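Local coordinates for GTP-binding protein (Thermus thermophilus, PDB 2DBY), which binds guanine nucleotides, here GDP, and probably acts as an ATPase of the YchF/OLA1 subfamily that associates with the ribosome, at residues V130-L135 against L198-P203; V74-L79 against R98-I103. All coordinates share one frame; numbering follows the deposited sequence.

Contact 1 (V130-L135 against L198-P203)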
loop_
_atom_site.group_PDB
_atom_site.type_symbol
_atom_site.label_atom_id
_atom_site.label_comp_id
_atom_site.label_asym_id
_atom_site.label_seq_id
_atom_site.Cartn_x
_atom_site.Cartn_y
_atom_site.Cartn_z
ATOM N N VAL A 130 1.710 5.227 21.739
ATOM C CA VAL A 130 0.757 4.317 22.373
ATOM C C VAL A 130 0.553 3.090 21.498
ATOM O O VAL A 130 0.645 1.960 21.971
ATOM C CB VAL A 130 -0.625 4.991 22.641
ATOM C CG1 VAL A 130 -1.676 3.917 22.986
ATOM C CG2 VAL A 130 -0.501 5.981 23.801
ATOM N N VAL A 131 0.280 3.307 20.215
ATOM C CA VAL A 131 0.083 2.170 19.334
ATOM C C VAL A 131 1.364 1.371 19.174
ATOM O O VAL A 131 1.352 0.148 19.282
ATOM C CB VAL A 131 -0.413 2.626 17.935
ATOM C CG1 VAL A 131 -0.373 1.450 16.942
ATOM C CG2 VAL A 131 -1.833 3.170 18.071
ATOM N N GLU A 132 2.463 2.074 18.937
ATOM C CA GLU A 132 3.751 1.431 18.709
ATOM C C GLU A 132 4.140 0.596 19.922
ATOM O O GLU A 132 4.653 -0.507 19.775
ATOM C CB GLU A 132 4.800 2.494 18.394
ATOM C CG GLU A 132 6.231 2.008 18.205
ATOM C CD GLU A 132 6.433 1.049 17.052
ATOM O OE1 GLU A 132 5.679 1.106 16.051
ATOM O OE2 GLU A 132 7.391 0.245 17.141
ATOM N N THR A 133 3.897 1.114 21.117
ATOM C CA THR A 133 4.224 0.355 22.332
ATOM C C THR A 133 3.479 -0.994 22.373
ATOM O O THR A 133 4.082 -2.030 22.660
ATOM C CB THR A 133 3.944 1.220 23.563
ATOM O OG1 THR A 133 4.996 2.200 23.638
ATOM C CG2 THR A 133 3.915 0.387 24.853
ATOM N N GLU A 134 2.184 -1.004 22.047
ATOM C CA GLU A 134 1.444 -2.265 22.037
ATOM C C GLU A 134 1.990 -3.231 20.962
ATOM O O GLU A 134 2.066 -4.453 21.166
ATOM C CB GLU A 134 -0.054 -2.017 21.783
ATOM C CG GLU A 134 -0.779 -1.220 22.903
ATOM C CD GLU A 134 -0.499 -1.751 24.310
ATOM O OE1 GLU A 134 0.263 -1.086 25.051
ATOM O OE2 GLU A 134 -1.035 -2.823 24.672
ATOM N N LEU A 135 2.373 -2.700 19.803
ATOM C CA LEU A 135 2.906 -3.589 18.753
ATOM C C LEU A 135 4.266 -4.177 19.172
ATOM O O LEU A 135 4.572 -5.343 18.888
ATOM C CB LEU A 135 3.077 -2.835 17.429
ATOM C CG LEU A 135 1.814 -2.166 16.862
ATOM C CD1 LEU A 135 2.133 -1.621 15.466
ATOM C CD2 LEU A 135 0.684 -3.180 16.771
ATOM N N LEU A 198 6.683 -9.859 11.911
ATOM C CA LEU A 198 6.517 -9.030 13.103
ATOM C C LEU A 198 5.632 -7.821 12.812
ATOM O O LEU A 198 5.687 -7.241 11.728
ATOM C CB LEU A 198 7.873 -8.536 13.618
ATOM C CG LEU A 198 8.801 -9.652 14.114
ATOM C CD1 LEU A 198 10.107 -9.013 14.624
ATOM C CD2 LEU A 198 8.109 -10.462 15.211
ATOM N N LEU A 199 4.815 -7.447 13.792
ATOM C CA LEU A 199 3.915 -6.318 13.601
ATOM C C LEU A 199 4.659 -5.012 13.313
ATOM O O LEU A 199 4.212 -4.202 12.477
ATOM C CB LEU A 199 3.030 -6.147 14.835
ATOM C CG LEU A 199 2.242 -7.413 15.200
ATOM C CD1 LEU A 199 1.297 -7.039 16.335
ATOM C CD2 LEU A 199 1.420 -7.977 13.993
ATOM N N THR A 200 5.783 -4.801 13.994
ATOM C CA THR A 200 6.554 -3.577 13.800
ATOM C C THR A 200 7.454 -3.613 12.571
ATOM O O THR A 200 8.180 -2.649 12.313
ATOM C CB THR A 200 7.417 -3.204 15.043
ATOM O OG1 THR A 200 8.344 -4.255 15.310
ATOM C CG2 THR A 200 6.525 -2.992 16.266
ATOM N N ALA A 201 7.392 -4.709 11.818
ATOM C CA ALA A 201 8.146 -4.824 10.562
ATOM C C ALA A 201 7.269 -4.304 9.399
ATOM O O ALA A 201 7.779 -4.028 8.294
ATOM C CB ALA A 201 8.567 -6.302 10.307
ATOM N N LYS A 202 5.961 -4.176 9.629
ATOM C CA LYS A 202 5.077 -3.665 8.575
ATOM C C LYS A 202 5.375 -2.184 8.300
ATOM O O LYS A 202 5.615 -1.394 9.229
ATOM C CB LYS A 202 3.589 -3.816 8.982
ATOM C CG LYS A 202 3.183 -5.263 9.321
ATOM C CD LYS A 202 1.753 -5.341 9.882
ATOM C CE LYS A 202 1.407 -6.758 10.356
ATOM N NZ LYS A 202 1.191 -7.713 9.226
ATOM N N PRO A 203 5.373 -1.789 7.019
ATOM C CA PRO A 203 5.639 -0.381 6.694
ATOM C C PRO A 203 4.563 0.466 7.350
ATOM O O PRO A 203 3.404 0.033 7.489
ATOM C CB PRO A 203 5.516 -0.344 5.174
ATOM C CG PRO A 203 5.947 -1.718 4.774
ATOM C CD PRO A 203 5.315 -2.614 5.798
#

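Contact 2 (V74-L79 against R98-I103)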
loop_
_atom_site.group_PDB
_atom_site.type_symbol
_atom_site.label_atom_id
_atom_site.label_comp_id
_atom_site.label_asym_id
_atom_site.label_seq_id
_atom_site.Cartn_x
_atom_site.Cartn_y
_atom_site.Cartn_z
ATOM N N VAL A 74 -8.275 -0.902 5.298
ATOM C CA VAL A 74 -9.106 -1.542 6.305
ATOM C C VAL A 74 -9.222 -0.642 7.530
ATOM O O VAL A 74 -8.208 -0.102 7.998
ATOM C CB VAL A 74 -8.466 -2.862 6.745
ATOM C CG1 VAL A 74 -9.344 -3.552 7.800
ATOM C CG2 VAL A 74 -8.239 -3.747 5.541
ATOM N N ASP A 75 -10.437 -0.454 8.046
ATOM C CA ASP A 75 -10.609 0.352 9.244
ATOM C C ASP A 75 -10.302 -0.641 10.349
ATOM O O ASP A 75 -11.134 -1.518 10.629
ATOM C CB ASP A 75 -12.060 0.830 9.407
ATOM C CG ASP A 75 -12.261 1.694 10.656
ATOM O OD1 ASP A 75 -11.316 1.827 11.465
ATOM O OD2 ASP A 75 -13.375 2.245 10.830
ATOM N N ILE A 76 -9.135 -0.485 10.981
ATOM C CA ILE A 76 -8.718 -1.417 12.021
ATOM C C ILE A 76 -9.501 -1.132 13.259
ATOM O O ILE A 76 -9.442 -0.039 13.834
ATOM C CB ILE A 76 -7.233 -1.313 12.339
ATOM C CG1 ILE A 76 -6.397 -1.759 11.124
ATOM C CG2 ILE A 76 -6.919 -2.179 13.581
ATOM C CD1 ILE A 76 -6.465 -3.236 10.802
ATOM N N ALA A 77 -10.209 -2.162 13.671
ATOM C CA ALA A 77 -11.084 -2.095 14.806
ATOM C C ALA A 77 -10.484 -2.688 16.066
ATOM O O ALA A 77 -9.831 -3.740 16.014
ATOM C CB ALA A 77 -12.338 -2.810 14.460
ATOM N N GLY A 78 -10.700 -1.989 17.183
ATOM C CA GLY A 78 -10.236 -2.479 18.466
ATOM C C GLY A 78 -9.632 -1.518 19.459
ATOM O O GLY A 78 -8.959 -0.535 19.103
ATOM N N LEU A 79 -9.880 -1.801 20.731
ATOM C CA LEU A 79 -9.308 -1.000 21.811
ATOM C C LEU A 79 -7.806 -1.313 21.675
ATOM O O LEU A 79 -7.438 -2.476 21.438
ATOM C CB LEU A 79 -9.856 -1.471 23.176
ATOM C CG LEU A 79 -9.218 -0.945 24.489
ATOM C CD1 LEU A 79 -10.276 -0.848 25.611
ATOM C CD2 LEU A 79 -8.061 -1.874 24.925
ATOM N N ARG A 98 -2.487 -7.916 12.402
ATOM C CA ARG A 98 -1.771 -9.022 11.796
ATOM C C ARG A 98 -2.228 -9.291 10.375
ATOM O O ARG A 98 -1.444 -9.763 9.562
ATOM C CB ARG A 98 -1.946 -10.303 12.630
ATOM C CG ARG A 98 -1.273 -10.217 13.988
ATOM C CD ARG A 98 -1.388 -11.504 14.814
ATOM N NE ARG A 98 -0.710 -11.344 16.103
ATOM C CZ ARG A 98 0.604 -11.142 16.233
ATOM N NH1 ARG A 98 1.374 -11.085 15.151
ATOM N NH2 ARG A 98 1.155 -10.986 17.436
ATOM N N GLU A 99 -3.490 -8.991 10.079
ATOM C CA GLU A 99 -4.044 -9.259 8.741
ATOM C C GLU A 99 -3.777 -8.212 7.644
ATOM O O GLU A 99 -4.218 -8.399 6.502
ATOM C CB GLU A 99 -5.558 -9.470 8.824
ATOM C CG GLU A 99 -6.015 -10.547 9.773
ATOM C CD GLU A 99 -7.537 -10.566 9.909
ATOM O OE1 GLU A 99 -8.143 -9.507 10.212
ATOM O OE2 GLU A 99 -8.132 -11.645 9.710
ATOM N N VAL A 100 -3.101 -7.108 7.955
ATOM C CA VAL A 100 -2.825 -6.133 6.896
ATOM C C VAL A 100 -1.324 -6.087 6.628
ATOM O O VAL A 100 -0.536 -6.496 7.472
ATOM C CB VAL A 100 -3.323 -4.722 7.256
ATOM C CG1 VAL A 100 -4.866 -4.745 7.320
ATOM C CG2 VAL A 100 -2.732 -4.274 8.597
ATOM N N ALA A 101 -0.949 -5.579 5.457
ATOM C CA ALA A 101 0.461 -5.515 5.041
ATOM C C ALA A 101 1.193 -4.236 5.413
ATOM O O ALA A 101 2.422 -4.196 5.428
ATOM C CB ALA A 101 0.543 -5.722 3.539
ATOM N N ALA A 102 0.432 -3.187 5.679
ATOM C CA ALA A 102 0.983 -1.890 6.072
ATOM C C ALA A 102 -0.019 -1.223 6.998
ATOM O O ALA A 102 -1.201 -1.603 7.029
ATOM C CB ALA A 102 1.282 -1.001 4.815
ATOM N N ILE A 103 0.448 -0.220 7.741
ATOM C CA ILE A 103 -0.364 0.485 8.716
ATOM C C ILE A 103 -0.337 1.991 8.424
ATOM O O ILE A 103 0.719 2.551 8.123
ATOM C CB ILE A 103 0.216 0.255 10.150
ATOM C CG1 ILE A 103 0.143 -1.236 10.495
ATOM C CG2 ILE A 103 -0.526 1.137 11.161
ATOM C CD1 ILE A 103 0.829 -1.607 11.815
#

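Contact 1 (V130-L135 against L198-P203)
Leu-135 on helix 124-156 comes up against Leu-199, the first residue of a short 3-10 turn, with their CA atoms 5.9 Å apart. On one side of the contact the helix runs regularly, with Leu-135 N bonded to Val-131 O. On the other, 199-201 is rounded by a bond from Ala-201 N to Leu-198 O; Leu-199 points its side chain at the helix while Thr-200, next to it, touches with its methyl. The two leucines cross at about a right angle, and each touches with a single methyl, Leu-135 CD2 lying 3.9 Å from Leu-199 CD1. Beside them the methyl of Thr-200 lies between two helix residues: its CG2 is 3.6 Å from Leu-135 CB and 3.5 Å from Glu-132 OE2. The latter approach is packing of a carboxylate against a methyl. The threonine torsion (chi1 60°) directs CG2 at the helix and keeps OG1 for other partners, the backbone N of Ala-180 and the carboxylate of Asp-139, which also binds Leu-199 N. Glu-132 leaves the helix with CG anti to its backbone N (chi1 177°), then bends at chi2 (62°) and brings its carboxylate across Thr-200, where OE1 makes a salt bridge with Arg-181. Cut back to an alanine, this position would probably leave Arg-181 without its carboxylate mate and open a gap beside the Thr-200 methyl. All four touching residues are buried, so the charge is paired within the protein interior. Helix 91-98 completes the apolar patch, Leu-94 meeting both leucines and Ile-97 meeting Leu-199, while Leu-135 also rests on Ile-103 of strand 102-108. The contact thus packs the long helix 124-156 against the turn that leads from helix 187-195 into strand 204-209.

Contact 2 (V74-L79 against R98-I103)
Val-74 and Ile-76 meet Val-100 entirely through branched aliphatic groups: neither ring nor amide nor carboxylate takes part, and there are no faces or edges to match. The centre of the contact is one methyl, Val-100 CG1. It approaches Val-74 CG2 to 3.9 Å and Val-74 CB to 4.1 Å, the two valine side chains crossing obliquely. Two residues on, Ile-76 sends its terminal methyl to the same atom, CD1 reaching Val-100 CG1 tip to tip at 4.1 Å. The isoleucine is bent at chi2 (-69°), which folds CD1 back to within 4.2 Å of Val-74 CG1, and Val-74 and Ile-76 therefore present a joint surface to Val-100. Val-100 meets it with CG1 anti to its carbonyl carbon (chi1 -67°). The backbones stay apart, the nearest CA atoms, of Val-74 and Val-100, being 7.8 Å from each other; the contact is small, yet its three residues are all buried. Between Val-74 and Ile-76, Asp-75 carries a salt bridge to the GDP-binding Lys-14. Asp-75 and Gly-78 frame the Asp-Ile-Ala-Gly sequence that matches the DxxG (G3) motif of GTPases; the packing is therefore probably next to the start of switch II, as in related GTPases. Strand 66-75, helix 91-98 and strand 102-108 follow each other as a beta-alpha-beta crossover, and strand 3-7 runs between the two strands, parallel to both. Val-100 occupies the short link from the helix into the second strand, whereas Val-74 sits at the end of the first and Ile-76 just beyond it. Phe-93 and His-96 of the helix also touch Ile-76, while Ala-3 and Val-7 of the intervening strand lie against Val-74 and Ile-76 respectively.

Contacts 1 and 2 lie on the same side of the chain's centre, with centres about 11 Å apart, and are joined where strands 102-108 and 204-209 begin to pair. Lys-202 NZ hydrogen-bonds to Val-100 O at 2.7 Å, tying the loop of contact 1 to the residue at the middle of contact 2, and Pro-203 O accepts a hydrogen bond from Ile-103 N at 3.0 Å. Helix 91-98 packs on both contacts. Contact 2 lies closer to the nucleotide site: the side chain of Ile-76 is about 5 Å from that of the GDP-binding Lys-14, though still about 12 Å from the bound GDP, whereas contact 1 is away from the annotated sites.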